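Local coordinates for protein beta-lactamase (PDB 4EWF) that probably hydrolyses the amide bond of beta-lactams to give substituted beta-amino acids, as a member of the class A beta-lactamase family, at residues Ala16-Ala21 / Glu38-Asn43; Glu244-Leu249 / Glu253-Asp258; Ile259-Leu264 / Gly268-Gly273. One frame throughout, in Å; residues are numbered along the deposited sequence.

Overall arrangement
From the N terminus, helix 12-22 leads into strand 27-33, and the chain turns back along edge strand 39-42; contact 1 closes this excursion by laying the helix on that strand. Contact 2 comes much later, where the loop leaving strand 235-244 bends into helix 249-266 and folds against its first turns. Contact 3 follows directly on the same helix, whose last turns receive the segment beyond it. The three loops close in series, none nested in or crossing another. Helix 12-22 links them in space: Ala21 touches Leu246 and Ala255 of contact 2, while Ala17 and Val18 rest on Ile259 of contact 3, so both terminal helices pack together on the antiparallel sheet.

Contact 1 of 3, residues Ala16-Ala21 / Glu38-Asn43; sequences AAVAAA and ETFRHN
Val18 meets His42 through a single methyl group, CG1, which sits over one face of the imidazole close to its centre. Val18 CG1 lies 3.5 Å from the centroid of the His42 ring and only 13° off the ring normal, a CH-pi contact of nearly vertical approach. Among the ring atoms, His42 NE2 is nearest, at 3.4 Å from Val18 CG1. Both side chains reach the meeting point by extending from their backbones: Val18 carries CG1 opposite its own backbone N (chi1 169°), and His42 does the same with CG (chi1 175°). The other valine branch, CG2, turns to Phe40 and stands 4.4 Å from its CZ, a looser apolar touch that comes obliquely to the phenyl ring.

Around this first shell, the imidazole has a second hold, a hydrogen bond between His42 NE2 and Glu22 OE2 at the end of the same helix. A carboxylate there would be expected to favour a protonated ring. Phe40 also meets the ring of Trp11 and the side chain of Val14, while Val18 rests on Ile259 of helix 249-266. Backbone bonds from Phe40 to Ile32 and from His42 to Ala30 hold strand 39-42 against strand 27-33. The arrangement is that of an N-terminal helix packed on one face of the five-stranded antiparallel sheet, beside its edge strand 39-42, in the alpha-beta-alpha sandwich of class A beta-lactamases.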
loop_
_atom_site.group_PDB
_atom_site.type_symbol
_atom_site.label_atom_id
_atom_site.label_comp_id
_atom_site.label_asym_id
_atom_site.label_seq_id
_atom_site.Cartn_x
_atom_site.Cartn_y
_atom_site.Cartn_z
ATOM N N ALA A 16 13.874 -15.926 -9.045
ATOM C CA ALA A 16 14.779 -16.472 -8.027
ATOM C C ALA A 16 14.559 -15.853 -6.648
ATOM O O ALA A 16 14.626 -16.555 -5.636
ATOM C CB ALA A 16 16.254 -16.301 -8.443
ATOM N N ALA A 17 14.339 -14.538 -6.604
ATOM C CA ALA A 17 14.080 -13.852 -5.341
ATOM C C ALA A 17 12.792 -14.381 -4.704
ATOM O O ALA A 17 12.702 -14.576 -3.484
ATOM C CB ALA A 17 13.979 -12.335 -5.568
ATOM N N VAL A 18 11.786 -14.596 -5.540
ATOM C CA VAL A 18 10.516 -15.135 -5.072
ATOM C C VAL A 18 10.719 -16.543 -4.521
ATOM O O VAL A 18 10.263 -16.858 -3.424
ATOM C CB VAL A 18 9.446 -15.139 -6.200
ATOM C CG1 VAL A 18 8.198 -15.955 -5.798
ATOM C CG2 VAL A 18 9.048 -13.712 -6.549
ATOM N N ALA A 19 11.431 -17.378 -5.274
ATOM C CA ALA A 19 11.645 -18.764 -4.869
ATOM C C ALA A 19 12.372 -18.829 -3.529
ATOM O O ALA A 19 12.031 -19.642 -2.678
ATOM C CB ALA A 19 12.423 -19.538 -5.946
ATOM N N ALA A 20 13.367 -17.963 -3.336
ATOM C CA ALA A 20 14.095 -17.938 -2.083
ATOM C C ALA A 20 13.185 -17.500 -0.931
ATOM O O ALA A 20 13.318 -17.982 0.183
ATOM C CB ALA A 20 15.308 -17.017 -2.178
ATOM N N ALA A 21 12.279 -16.566 -1.199
ATOM C CA ALA A 21 11.393 -16.079 -0.154
ATOM C C ALA A 21 10.444 -17.197 0.296
ATOM O O ALA A 21 10.070 -17.282 1.463
ATOM C CB ALA A 21 10.615 -14.858 -0.644
ATOM N N GLU A 38 4.954 -4.162 -19.556
ATOM C CA GLU A 38 5.196 -5.591 -19.375
ATOM C C GLU A 38 5.106 -5.984 -17.897
ATOM O O GLU A 38 5.648 -5.310 -17.024
ATOM C CB GLU A 38 6.537 -6.045 -19.962
ATOM C CG GLU A 38 6.689 -7.557 -19.802
ATOM C CD GLU A 38 7.947 -8.125 -20.422
ATOM O OE1 GLU A 38 8.368 -9.209 -19.966
ATOM O OE2 GLU A 38 8.499 -7.507 -21.361
ATOM N N THR A 39 4.430 -7.090 -17.619
ATOM C CA THR A 39 4.050 -7.387 -16.243
ATOM C C THR A 39 4.526 -8.753 -15.758
ATOM O O THR A 39 4.268 -9.786 -16.387
ATOM C CB THR A 39 2.518 -7.247 -16.070
ATOM O OG1 THR A 39 2.148 -5.895 -16.378
ATOM C CG2 THR A 39 2.095 -7.575 -14.635
ATOM N N PHE A 40 5.249 -8.753 -14.648
ATOM C CA PHE A 40 5.596 -10.002 -13.982
ATOM C C PHE A 40 4.499 -10.330 -12.958
ATOM O O PHE A 40 4.090 -9.465 -12.171
ATOM C CB PHE A 40 6.928 -9.854 -13.259
ATOM C CG PHE A 40 7.278 -11.028 -12.381
ATOM C CD1 PHE A 40 8.041 -12.079 -12.879
ATOM C CD2 PHE A 40 6.854 -11.071 -11.060
ATOM C CE1 PHE A 40 8.362 -13.165 -12.068
ATOM C CE2 PHE A 40 7.174 -12.139 -10.237
ATOM C CZ PHE A 40 7.923 -13.188 -10.738
ATOM N N ARG A 41 4.040 -11.578 -12.967
ATOM C CA ARG A 41 3.011 -12.045 -12.046
ATOM C C ARG A 41 3.431 -13.376 -11.428
ATOM O O ARG A 41 3.838 -14.310 -12.132
ATOM C CB ARG A 41 1.663 -12.234 -12.769
ATOM C CG ARG A 41 1.014 -10.954 -13.268
ATOM C CD ARG A 41 -0.443 -11.177 -13.736
ATOM N NE ARG A 41 -0.833 -10.157 -14.710
ATOM C CZ ARG A 41 -1.428 -9.010 -14.395
ATOM N NH1 ARG A 41 -1.723 -8.738 -13.135
ATOM N NH2 ARG A 41 -1.738 -8.137 -15.341
ATOM N N HIS A 42 3.330 -13.450 -10.110
ATOM C CA HIS A 42 3.474 -14.696 -9.381
ATOM C C HIS A 42 2.365 -14.716 -8.339
ATOM O O HIS A 42 2.325 -13.844 -7.451
ATOM C CB HIS A 42 4.841 -14.757 -8.694
ATOM C CG HIS A 42 5.022 -15.958 -7.822
ATOM N ND1 HIS A 42 5.474 -17.167 -8.307
ATOM C CD2 HIS A 42 4.806 -16.136 -6.495
ATOM C CE1 HIS A 42 5.532 -18.038 -7.315
ATOM N NE2 HIS A 42 5.126 -17.440 -6.208
ATOM N N ASN A 43 1.454 -15.681 -8.453
ATOM C CA ASN A 43 0.273 -15.730 -7.569
ATOM C C ASN A 43 -0.455 -14.395 -7.620
ATOM O O ASN A 43 -0.917 -13.869 -6.596
ATOM C CB ASN A 43 0.684 -16.030 -6.125
ATOM C CG ASN A 43 1.070 -17.473 -5.912
ATOM O OD1 ASN A 43 0.560 -18.358 -6.585
ATOM N ND2 ASN A 43 1.969 -17.721 -4.958
#

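Contact 2 of 3, residues Glu244-Leu249 / Glu253-Asp258; sequences ENLPDL and EQAIGD
Leu249 and Glu253, one helical turn apart, bury more surface than any other residues of this contact. Their backbones are joined by the first-turn bond from Glu253 N to Leu249 O, 2.9 Å long and almost straight, with 171° at the hydrogen. The side chains meet as well. Leu249 swings CG opposite its backbone N (chi1 170°), which brings CD1 towards the glutamate, 3.8 Å from Glu253 CG and equally far from Glu253 CD. The leucine therefore lies against the aliphatic part of the glutamate and the root of its carboxylate. Glu253 CG also passes 3.4 Å from Leu249 O, so the methylene rests beside the carbonyl that accepts the bond. Beyond CG the glutamate runs extended, and its polar end is engaged elsewhere: OE2 forms a salt bridge with Arg200 NE and accepts a hydrogen bond from Asn197 ND2, two partners that should steady the carboxylate, the arginine probably also favouring its charged form.

The third element is Leu246, still in the loop, whose CD1 touches the CB of Ala255 at 3.8 Å. This methyl-to-methyl contact brings the loop onto a buried position of the helix. Between the two leucines, Asp248 is the N-cap residue, its OD1 accepting a bond from Ala251 N.

The unit thus forms the turn from strand 235-244 into helix 249-266. Leu249 and Glu253 lean on Val224 of strand 223-232, while Ala255 meets Ala21 of helix 12-22.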
loop_
_atom_site.group_PDB
_atom_site.type_symbol
_atom_site.label_atom_id
_atom_site.label_comp_id
_atom_site.label_asym_id
_atom_site.label_seq_id
_atom_site.Cartn_x
_atom_site.Cartn_y
_atom_site.Cartn_z
ATOM N N GLU A 244 3.114 -14.024 3.118
ATOM C CA GLU A 244 2.333 -14.677 4.143
ATOM C C GLU A 244 3.123 -15.855 4.692
ATOM O O GLU A 244 3.672 -16.670 3.933
ATOM C CB GLU A 244 1.028 -15.121 3.472
ATOM C CG GLU A 244 0.174 -16.101 4.160
ATOM C CD GLU A 244 -1.032 -16.449 3.289
ATOM O OE1 GLU A 244 -1.753 -15.514 2.886
ATOM O OE2 GLU A 244 -1.233 -17.642 2.985
ATOM N N ASN A 245 3.184 -15.949 6.017
ATOM C CA ASN A 245 3.847 -17.065 6.680
ATOM C C ASN A 245 5.338 -17.237 6.396
ATOM O O ASN A 245 5.851 -18.346 6.512
ATOM C CB ASN A 245 3.120 -18.378 6.360
ATOM C CG ASN A 245 1.690 -18.357 6.828
ATOM O OD1 ASN A 245 1.398 -17.871 7.924
ATOM N ND2 ASN A 245 0.781 -18.834 5.985
ATOM N N LEU A 246 6.032 -16.167 6.016
ATOM C CA LEU A 246 7.496 -16.212 6.050
ATOM C C LEU A 246 7.929 -16.348 7.511
ATOM O O LEU A 246 7.111 -16.187 8.417
ATOM C CB LEU A 246 8.118 -14.974 5.397
ATOM C CG LEU A 246 7.766 -14.680 3.931
ATOM C CD1 LEU A 246 8.873 -13.884 3.233
ATOM C CD2 LEU A 246 7.465 -15.935 3.178
ATOM N N PRO A 247 9.209 -16.655 7.753
ATOM C CA PRO A 247 9.585 -16.994 9.133
ATOM C C PRO A 247 9.359 -15.888 10.167
ATOM O O PRO A 247 9.006 -16.187 11.307
ATOM C CB PRO A 247 11.070 -17.327 9.008
ATOM C CG PRO A 247 11.184 -17.883 7.608
ATOM C CD PRO A 247 10.281 -16.987 6.795
ATOM N N ASP A 248 9.547 -14.635 9.782
ATOM C CA ASP A 248 9.400 -13.530 10.723
ATOM C C ASP A 248 9.369 -12.212 9.977
ATOM O O ASP A 248 9.488 -12.180 8.750
ATOM C CB ASP A 248 10.539 -13.527 11.769
ATOM C CG ASP A 248 11.924 -13.727 11.142
ATOM O OD1 ASP A 248 12.204 -13.143 10.065
ATOM O OD2 ASP A 248 12.734 -14.477 11.724
ATOM N N LEU A 249 9.203 -11.124 10.723
ATOM C CA LEU A 249 9.121 -9.802 10.124
ATOM C C LEU A 249 10.359 -9.509 9.269
ATOM O O LEU A 249 10.242 -9.050 8.135
ATOM C CB LEU A 249 8.945 -8.733 11.207
ATOM C CG LEU A 249 9.089 -7.282 10.735
ATOM C CD1 LEU A 249 7.953 -6.914 9.762
ATOM C CD2 LEU A 249 9.152 -6.313 11.945
ATOM N N GLU A 253 10.350 -8.464 5.248
ATOM C CA GLU A 253 10.891 -7.215 4.728
ATOM C C GLU A 253 12.038 -7.473 3.752
ATOM O O GLU A 253 12.080 -6.876 2.679
ATOM C CB GLU A 253 11.295 -6.267 5.861
ATOM C CG GLU A 253 10.072 -5.920 6.754
ATOM C CD GLU A 253 10.300 -4.730 7.675
ATOM O OE1 GLU A 253 11.332 -4.709 8.400
ATOM O OE2 GLU A 253 9.436 -3.817 7.669
ATOM N N GLN A 254 12.939 -8.383 4.102
ATOM C CA GLN A 254 14.060 -8.705 3.216
ATOM C C GLN A 254 13.585 -9.244 1.853
ATOM O O GLN A 254 14.143 -8.905 0.803
ATOM C CB GLN A 254 14.998 -9.708 3.897
ATOM C CG GLN A 254 16.174 -10.143 3.039
ATOM C CD GLN A 254 17.497 -9.896 3.731
ATOM O OE1 GLN A 254 18.113 -8.838 3.566
ATOM N NE2 GLN A 254 17.936 -10.868 4.533
ATOM N N ALA A 255 12.560 -10.091 1.873
ATOM C CA ALA A 255 12.026 -10.665 0.646
ATOM C C ALA A 255 11.486 -9.586 -0.286
ATOM O O ALA A 255 11.774 -9.590 -1.471
ATOM C CB ALA A 255 10.927 -11.683 0.964
ATOM N N ILE A 256 10.687 -8.670 0.250
ATOM C CA ILE A 256 10.145 -7.604 -0.575
ATOM C C ILE A 256 11.265 -6.726 -1.138
ATOM O O ILE A 256 11.252 -6.393 -2.315
ATOM C CB ILE A 256 9.104 -6.748 0.181
ATOM C CG1 ILE A 256 7.932 -7.644 0.617
ATOM C CG2 ILE A 256 8.601 -5.625 -0.725
ATOM C CD1 ILE A 256 6.913 -6.990 1.560
ATOM N N GLY A 257 12.235 -6.361 -0.304
ATOM C CA GLY A 257 13.373 -5.578 -0.774
ATOM C C GLY A 257 14.134 -6.272 -1.904
ATOM O O GLY A 257 14.485 -5.641 -2.911
ATOM N N ASP A 258 14.379 -7.574 -1.749
ATOM C CA ASP A 258 15.127 -8.355 -2.760
ATOM C C ASP A 258 14.355 -8.510 -4.072
ATOM O O ASP A 258 14.913 -8.444 -5.172
ATOM C CB ASP A 258 15.473 -9.751 -2.219
ATOM C CG ASP A 258 16.584 -9.721 -1.168
ATOM O OD1 ASP A 258 17.313 -8.709 -1.090
ATOM O OD2 ASP A 258 16.732 -10.715 -0.425
#

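Contact 3 of 3, residues Ile259-Leu264 / Gly268-Gly273; sequences ITRAAL and GLIPPG
Leu264 O is the acceptor on which the polar part of this contact converges. Leu269 N donates to Leu264 O at 3.0 Å, with a bent angle of 132° at the hydrogen although the donor lies close to the line of the carbonyl. Ile270 N donates to Leu264 O as well, in a longer, weak bond of 3.3 Å that is straighter at 165°. A further weak bond comes from Thr267 OG1. The chain is brought round to present these N-H groups by Gly268, the first residue to leave helical geometry; its positive phi, which favours glycine, belongs to a Schellman motif closing helix 249-266.

Apolar contacts accompany the capped carbonyl. Ile270 sets CG1 between its own backbone N and carbonyl carbon (chi1 64°), and from there the branch folds back on the helix: Ile270 CD1 lies 3.6 Å from Leu264 CB. Ile270 CD1 is also 4.0 Å from Arg261 O, one turn earlier, and Arg261 CG approaches Ile270 CD1 more loosely from nearly the same side, at 4.4 Å. Farther out, Leu264 CD2 touches Leu269 CB at 3.9 Å, the two side chains crossing at about a right angle.

Outside the pair, Leu264 and Leu269 both touch Leu237, and the guanidinium of Arg261 makes a cation-pi contact with Tyr204. The chemistry implies a helix end secured in two ways: its last-turn carbonyl is supplied with donors from the departing chain, while isoleucine and leucine fold hydrocarbon back over the same turn.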
loop_
_atom_site.group_PDB
_atom_site.type_symbol
_atom_site.label_atom_id
_atom_site.label_comp_id
_atom_site.label_asym_id
_atom_site.label_seq_id
_atom_site.Cartn_x
_atom_site.Cartn_y
_atom_site.Cartn_z
ATOM N N ILE A 259 13.066 -8.773 -3.954
ATOM C CA ILE A 259 12.228 -8.892 -5.145
ATOM C C ILE A 259 12.202 -7.556 -5.914
ATOM O O ILE A 259 12.348 -7.523 -7.145
ATOM C CB ILE A 259 10.808 -9.319 -4.731
ATOM C CG1 ILE A 259 10.818 -10.792 -4.302
ATOM C CG2 ILE A 259 9.815 -9.081 -5.869
ATOM C CD1 ILE A 259 9.535 -11.213 -3.526
ATOM N N THR A 260 12.023 -6.457 -5.174
ATOM C CA THR A 260 12.002 -5.112 -5.747
ATOM C C THR A 260 13.344 -4.751 -6.414
ATOM O O THR A 260 13.407 -4.255 -7.548
ATOM C CB THR A 260 11.626 -4.056 -4.645
ATOM O OG1 THR A 260 10.322 -4.334 -4.131
ATOM C CG2 THR A 260 11.658 -2.636 -5.202
ATOM N N ARG A 261 14.435 -5.043 -5.727
ATOM C CA ARG A 261 15.738 -4.779 -6.302
ATOM C C ARG A 261 15.941 -5.528 -7.624
ATOM O O ARG A 261 16.440 -4.959 -8.604
ATOM C CB ARG A 261 16.837 -5.159 -5.318
ATOM C CG ARG A 261 18.207 -4.783 -5.815
ATOM C CD ARG A 261 19.178 -5.923 -5.649
ATOM N NE ARG A 261 19.994 -5.777 -4.458
ATOM C CZ ARG A 261 20.070 -6.683 -3.488
ATOM N NH1 ARG A 261 20.854 -6.472 -2.435
ATOM N NH2 ARG A 261 19.368 -7.806 -3.574
ATOM N N ALA A 262 15.583 -6.812 -7.629
ATOM C CA ALA A 262 15.748 -7.635 -8.811
ATOM C C ALA A 262 14.880 -7.081 -9.937
ATOM O O ALA A 262 15.254 -7.144 -11.092
ATOM C CB ALA A 262 15.362 -9.087 -8.507
ATOM N N ALA A 263 13.712 -6.546 -9.588
ATOM C CA ALA A 263 12.817 -5.974 -10.595
ATOM C C ALA A 263 13.385 -4.679 -11.185
ATOM O O ALA A 263 13.285 -4.434 -12.396
ATOM C CB ALA A 263 11.412 -5.744 -10.002
ATOM N N LEU A 264 14.013 -3.867 -10.335
ATOM C CA LEU A 264 14.647 -2.633 -10.795
ATOM C C LEU A 264 15.784 -2.940 -11.776
ATOM O O LEU A 264 15.927 -2.275 -12.810
ATOM C CB LEU A 264 15.160 -1.802 -9.608
ATOM C CG LEU A 264 14.117 -1.066 -8.740
ATOM C CD1 LEU A 264 14.737 -0.616 -7.413
ATOM C CD2 LEU A 264 13.507 0.141 -9.465
ATOM N N GLY A 268 15.898 -2.335 -16.098
ATOM C CA GLY A 268 16.901 -1.350 -16.467
ATOM C C GLY A 268 16.747 -0.007 -15.780
ATOM O O GLY A 268 17.323 0.998 -16.217
ATOM N N LEU A 269 15.978 0.015 -14.696
ATOM C CA LEU A 269 15.794 1.234 -13.917
ATOM C C LEU A 269 17.004 1.547 -13.031
ATOM O O LEU A 269 17.270 2.708 -12.723
ATOM C CB LEU A 269 14.510 1.144 -13.071
ATOM C CG LEU A 269 13.272 1.879 -13.613
ATOM C CD1 LEU A 269 13.351 2.118 -15.102
ATOM C CD2 LEU A 269 11.970 1.173 -13.260
ATOM N N ILE A 270 17.707 0.512 -12.579
ATOM C CA ILE A 270 19.028 0.708 -11.981
ATOM C C ILE A 270 19.970 -0.201 -12.747
ATOM O O ILE A 270 19.510 -1.084 -13.471
ATOM C CB ILE A 270 19.062 0.353 -10.489
ATOM C CG1 ILE A 270 18.779 -1.148 -10.302
ATOM C CG2 ILE A 270 18.064 1.196 -9.728
ATOM C CD1 ILE A 270 18.643 -1.573 -8.851
ATOM N N PRO A 271 21.288 0.009 -12.608
ATOM C CA PRO A 271 22.198 -0.815 -13.428
ATOM C C PRO A 271 22.146 -2.313 -13.070
ATOM O O PRO A 271 21.693 -2.683 -11.974
ATOM C CB PRO A 271 23.594 -0.200 -13.175
ATOM C CG PRO A 271 23.442 0.759 -12.048
ATOM C CD PRO A 271 21.976 1.097 -11.888
ATOM N N PRO A 272 22.562 -3.183 -14.004
ATOM C CA PRO A 272 22.553 -4.620 -13.706
ATOM C C PRO A 272 23.424 -4.959 -12.490
ATOM O O PRO A 272 24.367 -4.232 -12.201
ATOM C CB PRO A 272 23.129 -5.250 -14.985
ATOM C CG PRO A 272 23.772 -4.129 -15.730
ATOM C CD PRO A 272 22.994 -2.910 -15.386
ATOM N N GLY A 273 23.104 -6.038 -11.785
ATOM C CA GLY A 273 23.893 -6.416 -10.625
ATOM C C GLY A 273 23.607 -7.833 -10.173
ATOM O O GLY A 273 22.945 -8.586 -10.881
#